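Local coordinates for protein protease (Helicobacter pylori, PDB 5EUF) that probably cleaves the cytoplasmic domain of human junctional adhesion molecule A as a virulence factor and is probably a zinc-dependent M16-family peptidase, at residues 62-67 / 113-118; 104-109 / 211-216. One frame throughout, in Å; residues are numbered along the deposited sequence.

Interaction 1 of 2, residues 62-67 / 113-118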
ATOM      1  N   SER B  62     -28.789  10.736  11.502  1.00 35.98           N
ATOM      2  CA  SER B  62     -30.003  10.263  12.164  1.00 34.36           C
ATOM      3  C   SER B  62     -29.802   8.962  12.928  1.00 27.23           C
ATOM      4  O   SER B  62     -29.019   8.100  12.524  1.00 35.66           O
ATOM      5  CB  SER B  62     -31.130  10.077  11.148  1.00 42.09           C
ATOM      6  OG  SER B  62     -30.854   8.997  10.274  1.00 41.07           O
ATOM      7  N   THR B  63     -30.522   8.840  14.039  1.00 29.69           N
ATOM      8  CA  THR B  63     -30.561   7.611  14.822  1.00 39.28           C
ATOM      9  C   THR B  63     -32.016   7.181  15.012  1.00 46.91           C
ATOM     10  O   THR B  63     -32.900   7.634  14.285  1.00 62.58           O
ATOM     11  CB  THR B  63     -29.888   7.784  16.194  1.00 32.63           C
ATOM     12  OG1 THR B  63     -30.625   8.736  16.969  1.00 32.32           O
ATOM     13  CG2 THR B  63     -28.455   8.270  16.033  1.00 22.04           C
ATOM     14  N   LYS B  64     -32.266   6.315  15.989  1.00 33.26           N
ATOM     15  CA  LYS B  64     -33.621   5.836  16.246  1.00 34.70           C
ATOM     16  C   LYS B  64     -34.513   6.952  16.778  1.00 35.45           C
ATOM     17  O   LYS B  64     -35.705   6.998  16.477  1.00 54.25           O
ATOM     18  CB  LYS B  64     -33.603   4.665  17.233  1.00 45.47           C
ATOM     19  CG  LYS B  64     -34.976   4.126  17.612  1.00 58.56           C
ATOM     20  CD  LYS B  64     -34.869   2.981  18.611  1.00 62.41           C
ATOM     21  CE  LYS B  64     -36.247   2.455  19.000  1.00 67.68           C
ATOM     22  NZ  LYS B  64     -36.168   1.314  19.955  1.00 68.99           N
ATOM     23  N   ASN B  65     -33.931   7.856  17.559  1.00 37.70           N
ATOM     24  CA  ASN B  65     -34.692   8.940  18.169  1.00 39.58           C
ATOM     25  C   ASN B  65     -34.281  10.316  17.652  1.00 44.64           C
ATOM     26  O   ASN B  65     -35.093  11.240  17.603  1.00 57.47           O
ATOM     27  CB  ASN B  65     -34.546   8.893  19.690  1.00 40.05           C
ATOM     28  CG  ASN B  65     -34.980   7.565  20.274  1.00 56.34           C
ATOM     29  OD1 ASN B  65     -34.218   6.904  20.980  1.00 60.99           O
ATOM     30  ND2 ASN B  65     -36.210   7.163  19.976  1.00 70.42           N
ATOM     31  N   LEU B  66     -33.017  10.443  17.266  1.00 47.85           N
ATOM     32  CA  LEU B  66     -32.485  11.713  16.787  1.00 41.92           C
ATOM     33  C   LEU B  66     -32.540  11.834  15.268  1.00 40.27           C
ATOM     34  O   LEU B  66     -32.245  10.881  14.545  1.00 37.03           O
ATOM     35  CB  LEU B  66     -31.040  11.896  17.255  1.00 35.35           C
ATOM     36  CG  LEU B  66     -30.814  11.996  18.762  1.00 39.74           C
ATOM     37  CD1 LEU B  66     -29.329  12.123  19.062  1.00 41.96           C
ATOM     38  CD2 LEU B  66     -31.586  13.175  19.328  1.00 42.02           C
ATOM     39  N   LYS B  67     -32.922  13.015  14.793  1.00 44.76           N
ATOM     40  CA  LYS B  67     -32.828  13.334  13.376  1.00 39.82           C
ATOM     41  C   LYS B  67     -31.401  13.781  13.067  1.00 43.06           C
ATOM     42  O   LYS B  67     -30.626  14.067  13.981  1.00 44.69           O
ATOM     43  CB  LYS B  67     -33.837  14.418  12.992  1.00 37.40           C
HETATM   44  N   MSE B 113     -24.290   5.178  19.517  1.00 29.07           N
HETATM   45  CA  MSE B 113     -23.447   3.991  19.592  1.00 25.10           C
HETATM   46  C   MSE B 113     -24.171   2.744  19.101  1.00 36.35           C
HETATM   47  O   MSE B 113     -23.748   2.112  18.132  1.00 45.47           O
HETATM   48  CB  MSE B 113     -22.953   3.773  21.022  1.00 25.95           C
HETATM   49  CG  MSE B 113     -22.196   2.471  21.221  1.00 20.35           C
HETATM   50 SE   MSE B 113     -20.922   2.582  22.687  0.69 42.88          SE
HETATM   51  CE  MSE B 113     -21.773   1.371  23.938  1.00 19.30           C
ATOM     52  N   GLY B 114     -25.262   2.388  19.772  1.00 30.47           N
ATOM     53  CA  GLY B 114     -25.972   1.162  19.456  1.00 39.69           C
ATOM     54  C   GLY B 114     -27.342   1.395  18.859  1.00 31.75           C
ATOM     55  O   GLY B 114     -28.251   0.585  19.037  1.00 55.26           O
ATOM     56  N   SER B 115     -27.488   2.496  18.135  1.00 21.11           N
ATOM     57  CA  SER B 115     -28.788   2.893  17.621  1.00 32.18           C
ATOM     58  C   SER B 115     -28.666   3.747  16.361  1.00 35.64           C
ATOM     59  O   SER B 115     -29.657   4.262  15.847  1.00 31.91           O
ATOM     60  CB  SER B 115     -29.557   3.646  18.710  1.00 43.87           C
ATOM     61  OG  SER B 115     -30.814   4.094  18.247  1.00 30.89           O
ATOM     62  N   LEU B 116     -27.441   3.893  15.865  1.00 49.12           N
ATOM     63  CA  LEU B 116     -27.188   4.692  14.672  1.00 50.52           C
ATOM     64  C   LEU B 116     -27.576   3.946  13.403  1.00 55.21           C
ATOM     65  O   LEU B 116     -26.966   2.932  13.064  1.00 67.10           O
ATOM     66  CB  LEU B 116     -25.711   5.090  14.599  1.00 40.80           C
ATOM     67  CG  LEU B 116     -25.270   5.883  13.366  1.00 31.08           C
ATOM     68  CD1 LEU B 116     -25.702   7.337  13.472  1.00 19.62           C
ATOM     69  CD2 LEU B 116     -23.766   5.778  13.168  1.00 31.40           C
ATOM     70  N   ASN B 117     -28.591   4.442  12.702  1.00 48.13           N
ATOM     71  CA  ASN B 117     -28.924   3.881  11.400  1.00 55.50           C
ATOM     72  C   ASN B 117     -28.255   4.694  10.301  1.00 52.46           C
ATOM     73  O   ASN B 117     -28.264   5.925  10.329  1.00 66.72           O
ATOM     74  CB  ASN B 117     -30.442   3.817  11.185  1.00 63.24           C
ATOM     75  CG  ASN B 117     -31.122   5.161  11.356  1.00 49.61           C
ATOM     76  OD1 ASN B 117     -31.076   6.013  10.469  1.00 59.91           O
ATOM     77  ND2 ASN B 117     -31.783   5.347  12.491  1.00 32.58           N
ATOM     78  N   LEU B 118     -27.658   3.995   9.344  1.00 42.57           N
ATOM     79  CA  LEU B 118     -26.881   4.642   8.299  1.00 35.30           C
ATOM     80  C   LEU B 118     -27.636   4.620   6.977  1.00 41.20           C
ATOM     81  O   LEU B 118     -27.432   3.738   6.144  1.00 49.97           O
ATOM     82  CB  LEU B 118     -25.516   3.960   8.164  1.00 34.05           C
ATOM     83  CG  LEU B 118     -24.586   4.153   9.370  1.00 37.22           C
ATOM     84  CD1 LEU B 118     -23.658   2.964   9.575  1.00 18.65           C
ATOM     85  CD2 LEU B 118     -23.780   5.432   9.216  1.00 39.79           C
TER

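Interaction 2 of 2, residues 104-109 / 211-216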
ATOM      1  N   LYS B 104     -27.968  13.886  29.957  1.00 36.42           N
ATOM      2  CA  LYS B 104     -28.406  14.051  28.577  1.00 33.10           C
ATOM      3  C   LYS B 104     -27.277  13.739  27.600  1.00 42.42           C
ATOM      4  O   LYS B 104     -27.514  13.200  26.519  1.00 45.88           O
ATOM      5  CB  LYS B 104     -28.925  15.469  28.342  1.00 28.60           C
ATOM      6  CG  LYS B 104     -29.596  15.666  26.993  1.00 28.46           C
ATOM      7  CD  LYS B 104     -30.823  14.779  26.856  1.00 39.91           C
ATOM      8  CE  LYS B 104     -31.522  15.003  25.521  1.00 56.84           C
ATOM      9  NZ  LYS B 104     -32.699  14.104  25.343  1.00 62.44           N
ATOM     10  N   SER B 105     -26.049  14.077  27.987  1.00 39.48           N
ATOM     11  CA  SER B 105     -24.883  13.823  27.145  1.00 43.45           C
ATOM     12  C   SER B 105     -24.646  12.327  26.967  1.00 38.44           C
ATOM     13  O   SER B 105     -24.342  11.863  25.868  1.00 23.83           O
ATOM     14  CB  SER B 105     -23.637  14.485  27.736  1.00 24.06           C
ATOM     15  OG  SER B 105     -23.781  15.893  27.760  1.00 27.48           O
ATOM     16  N   LEU B 106     -24.789  11.578  28.054  1.00 38.46           N
ATOM     17  CA  LEU B 106     -24.655  10.129  28.009  1.00 33.07           C
ATOM     18  C   LEU B 106     -25.763   9.503  27.167  1.00 34.65           C
ATOM     19  O   LEU B 106     -25.538   8.516  26.467  1.00 41.01           O
ATOM     20  CB  LEU B 106     -24.668   9.546  29.422  1.00 32.17           C
ATOM     21  CG  LEU B 106     -23.391   9.800  30.225  1.00 34.09           C
ATOM     22  CD1 LEU B 106     -23.459   9.140  31.589  1.00 35.17           C
ATOM     23  CD2 LEU B 106     -22.186   9.304  29.446  1.00 32.29           C
ATOM     24  N   GLU B 107     -26.956  10.084  27.242  1.00 32.56           N
ATOM     25  CA  GLU B 107     -28.091   9.621  26.451  1.00 25.31           C
ATOM     26  C   GLU B 107     -27.813   9.778  24.962  1.00 31.65           C
ATOM     27  O   GLU B 107     -28.039   8.857  24.177  1.00 37.89           O
ATOM     28  CB  GLU B 107     -29.359  10.387  26.835  1.00 30.66           C
ATOM     29  CG  GLU B 107     -30.571  10.065  25.973  1.00 34.13           C
ATOM     30  CD  GLU B 107     -31.818  10.814  26.413  1.00 41.85           C
ATOM     31  OE1 GLU B 107     -31.731  11.627  27.357  1.00 34.17           O
ATOM     32  OE2 GLU B 107     -32.888  10.586  25.811  1.00 63.09           O
ATOM     33  N   LEU B 108     -27.315  10.953  24.589  1.00 29.85           N
ATOM     34  CA  LEU B 108     -27.002  11.259  23.198  1.00 34.80           C
ATOM     35  C   LEU B 108     -25.930  10.335  22.625  1.00 39.57           C
ATOM     36  O   LEU B 108     -25.986   9.955  21.456  1.00 42.44           O
ATOM     37  CB  LEU B 108     -26.549  12.711  23.066  1.00 27.86           C
ATOM     38  CG  LEU B 108     -27.574  13.805  23.343  1.00 24.17           C
ATOM     39  CD1 LEU B 108     -26.969  15.156  23.027  1.00 27.42           C
ATOM     40  CD2 LEU B 108     -28.831  13.570  22.528  1.00 25.51           C
ATOM     41  N   PHE B 109     -24.947   9.990  23.449  1.00 28.98           N
ATOM     42  CA  PHE B 109     -23.853   9.136  23.003  1.00 25.30           C
ATOM     43  C   PHE B 109     -24.291   7.681  22.898  1.00 30.21           C
ATOM     44  O   PHE B 109     -23.837   6.953  22.015  1.00 41.03           O
ATOM     45  CB  PHE B 109     -22.655   9.265  23.944  1.00 19.58           C
ATOM     46  CG  PHE B 109     -21.750  10.415  23.611  1.00 31.68           C
ATOM     47  CD1 PHE B 109     -21.506  10.761  22.293  1.00 36.22           C
ATOM     48  CD2 PHE B 109     -21.145  11.154  24.615  1.00 36.48           C
ATOM     49  CE1 PHE B 109     -20.673  11.820  21.982  1.00 31.52           C
ATOM     50  CE2 PHE B 109     -20.311  12.213  24.310  1.00 28.47           C
ATOM     51  CZ  PHE B 109     -20.075  12.546  22.992  1.00 24.58           C
ATOM     52  N   LYS B 211     -26.930   3.188  33.081  1.00 46.06           N
ATOM     53  CA  LYS B 211     -28.298   3.471  32.670  1.00 29.81           C
ATOM     54  C   LYS B 211     -28.441   3.460  31.149  1.00 40.75           C
ATOM     55  O   LYS B 211     -29.397   2.902  30.615  1.00 50.65           O
ATOM     56  CB  LYS B 211     -28.758   4.819  33.233  1.00 30.18           C
ATOM     57  CG  LYS B 211     -30.104   5.284  32.699  1.00 35.32           C
ATOM     58  CD  LYS B 211     -30.608   6.524  33.418  1.00 34.98           C
ATOM     59  CE  LYS B 211     -31.996   6.916  32.928  1.00 37.76           C
ATOM     60  NZ  LYS B 211     -32.545   8.098  33.655  1.00 50.43           N
ATOM     61  N   HIS B 212     -27.481   4.057  30.452  1.00 34.34           N
ATOM     62  CA  HIS B 212     -27.614   4.249  29.012  1.00 36.81           C
ATOM     63  C   HIS B 212     -26.842   3.238  28.163  1.00 39.23           C
ATOM     64  O   HIS B 212     -27.149   3.055  26.986  1.00 40.58           O
ATOM     65  CB  HIS B 212     -27.174   5.665  28.634  1.00 26.19           C
ATOM     66  CG  HIS B 212     -28.019   6.740  29.241  1.00 27.05           C
ATOM     67  ND1 HIS B 212     -27.713   7.335  30.446  1.00 40.11           N
ATOM     68  CD2 HIS B 212     -29.165   7.320  28.815  1.00 29.74           C
ATOM     69  CE1 HIS B 212     -28.631   8.241  30.733  1.00 35.85           C
ATOM     70  NE2 HIS B 212     -29.524   8.251  29.760  1.00 33.75           N
ATOM     71  N   PHE B 213     -25.853   2.575  28.751  1.00 25.93           N
ATOM     72  CA  PHE B 213     -24.948   1.758  27.950  1.00 29.11           C
ATOM     73  C   PHE B 213     -24.942   0.266  28.290  1.00 31.54           C
ATOM     74  O   PHE B 213     -24.558  -0.554  27.457  1.00 52.02           O
ATOM     75  CB  PHE B 213     -23.524   2.311  28.067  1.00 37.94           C
ATOM     76  CG  PHE B 213     -23.359   3.683  27.478  1.00 36.64           C
ATOM     77  CD1 PHE B 213     -22.989   3.842  26.151  1.00 36.91           C
ATOM     78  CD2 PHE B 213     -23.578   4.814  28.246  1.00 33.31           C
ATOM     79  CE1 PHE B 213     -22.837   5.104  25.602  1.00 29.66           C
ATOM     80  CE2 PHE B 213     -23.427   6.079  27.703  1.00 36.27           C
ATOM     81  CZ  PHE B 213     -23.056   6.223  26.378  1.00 31.02           C
ATOM     82  N   GLU B 214     -25.363  -0.090  29.499  1.00 27.03           N
ATOM     83  CA  GLU B 214     -25.276  -1.479  29.946  1.00 38.84           C
ATOM     84  C   GLU B 214     -26.149  -2.415  29.113  1.00 54.13           C
ATOM     85  O   GLU B 214     -25.832  -3.596  28.956  1.00 57.28           O
ATOM     86  CB  GLU B 214     -25.661  -1.590  31.423  1.00 39.72           C
ATOM     87  CG  GLU B 214     -25.344  -2.938  32.051  1.00 56.76           C
ATOM     88  CD  GLU B 214     -25.797  -3.030  33.495  1.00 72.53           C
ATOM     89  OE1 GLU B 214     -26.941  -2.622  33.792  1.00 71.47           O
ATOM     90  OE2 GLU B 214     -25.005  -3.508  34.333  1.00 78.45           O
ATOM     91  N   SER B 215     -27.239  -1.883  28.570  1.00 51.10           N
ATOM     92  CA  SER B 215     -28.195  -2.695  27.827  1.00 45.17           C
ATOM     93  C   SER B 215     -27.871  -2.779  26.334  1.00 41.67           C
ATOM     94  O   SER B 215     -28.525  -3.513  25.594  1.00 49.47           O
ATOM     95  CB  SER B 215     -29.610  -2.147  28.024  1.00 35.81           C
ATOM     96  OG  SER B 215     -29.613  -0.730  28.005  1.00 44.56           O
ATOM     97  N   LEU B 216     -26.863  -2.034  25.892  1.00 35.94           N
ATOM     98  CA  LEU B 216     -26.449  -2.081  24.490  1.00 36.64           C
ATOM     99  C   LEU B 216     -25.765  -3.408  24.182  1.00 36.72           C
ATOM    100  O   LEU B 216     -25.003  -3.928  24.997  1.00 45.87           O
ATOM    101  CB  LEU B 216     -25.520  -0.912  24.151  1.00 25.34           C
ATOM    102  CG  LEU B 216     -26.180   0.469  24.124  1.00 36.29           C
ATOM    103  CD1 LEU B 216     -25.258   1.494  23.504  1.00 40.15           C
ATOM    104  CD2 LEU B 216     -27.503   0.422  23.377  1.00 36.73           C
TER

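Interaction 1 of 2, residues 62-67 / 113-118
Asn117 lays its side-chain amide along the backbone of Ser62 and Thr63. Its CG stands between the backbone N and the carbonyl carbon (chi1 56°), which swings the amide across to the other loop. There its two ends meet different residues. Asn117 OD1 lies 3.0 Å from Ser62 OG, while Asn117 ND2 lies 3.1 Å from Thr63 O. The stronger partner of the Ser62 hydroxyl is Glu122, and its one proton cannot fully serve both.

Beside this, Lys64 N makes a weak, bent hydrogen bond to Ser115 O (3.3 Å, 126° at the hydrogen). Ser115 OG, anti to its own backbone N, is turned to Lys64 CB. The apolar part is small. Leu116 CD1 meets Thr63 CG2 at 3.9 Å, and the two side chains cross at about a right angle.

Thr63 OG1 closes its own loop in an ST motif, accepting from Leu66 N at 3.0 Å. Glu111 of helix 102-113 binds the same hydroxyl and Asn65 N, and more weakly Ser115 OG. One carboxylate thus ties both loops to that helix.

The contact lies near the surface. It joins the loop between helices 51-58 and 70-77 to the loop between helices 102-113 and 120-139. Leu66 packs on helix 70-77, and Leu116 touches His183 of helix 176-186.

Interaction 2 of 2, residues 104-109 / 211-216
Phe213 and His212 bury the most surface here, followed by Leu106. The two aromatic residues come from the end region of helix 202-213. They lie against one side of helix 102-113.

The His212 ring lies over the helix backbone. Glu107 N is 3.9 Å above the ring plane, over its centre. Leu106 C is on the same face, nearer the rim. The closest approach of this ring is His212 CD2 to Glu107 CA, 3.5 Å. Lys211 CG covers part of the opposite face. The ring is thus held between the backbone of one helix and the aliphatic chain of its own neighbour. Its ND1 hydrogen-bonds Leu208 O, one turn back in its own helix, and this helps to fix the rotation of the ring.

Phe213 reaches in with its tip. Phe213 CZ lies 3.4 Å from Leu106 O, an oblique approach. Phe109 CB meets Phe213 CZ at 3.9 Å, at the ring edge and in its plane. Leu106 CD2 touches Phe213 CE2, also at 3.9 Å, and the Leu106 and Phe213 side chains cross at about a right angle. The Leu106 side chain also touches Val33 of strand 30-37, and Phe109 packs on strands 30-37 and 91-98. Leu106 and Phe109 thus touch both Phe213 and the sheet.

Glu107 runs out extended (chi1 175°) and forms a salt bridge with Lys104 NZ through Glu107 OE1 at 3.3 Å, its hydrogen bond weak. Glu107 OE1 is 4.7 Å from His212 NE2, not in contact. Van der Waals packing therefore carries this join between the helices. The nearby carboxylate may mildly favour a protonated His212, though Lys104 would offset part of that effect.

Overall arrangement
Helix 102-113 connects the two contacts. Interaction 2 uses its middle, and interaction 1 begins where the chain leaves its end. Their centres are 13 Å apart, and they touch directly. The CE atom of selenomethionine Met113 packs on Leu216 CD1 and on Phe213 CD1, each at 3.5 Å. Leu66 CD1 meets Leu108 CD2 at 3.8 Å. Along the chain the segments of the two contacts alternate. Both lie near the probable catalytic residues without forming the site. The side chain of Leu116 is about 10 Å from those of Glu56, the likely proton acceptor, and His57, a likely zinc ligand. Phe109 is also about 10 Å from Glu56, side chain to side chain.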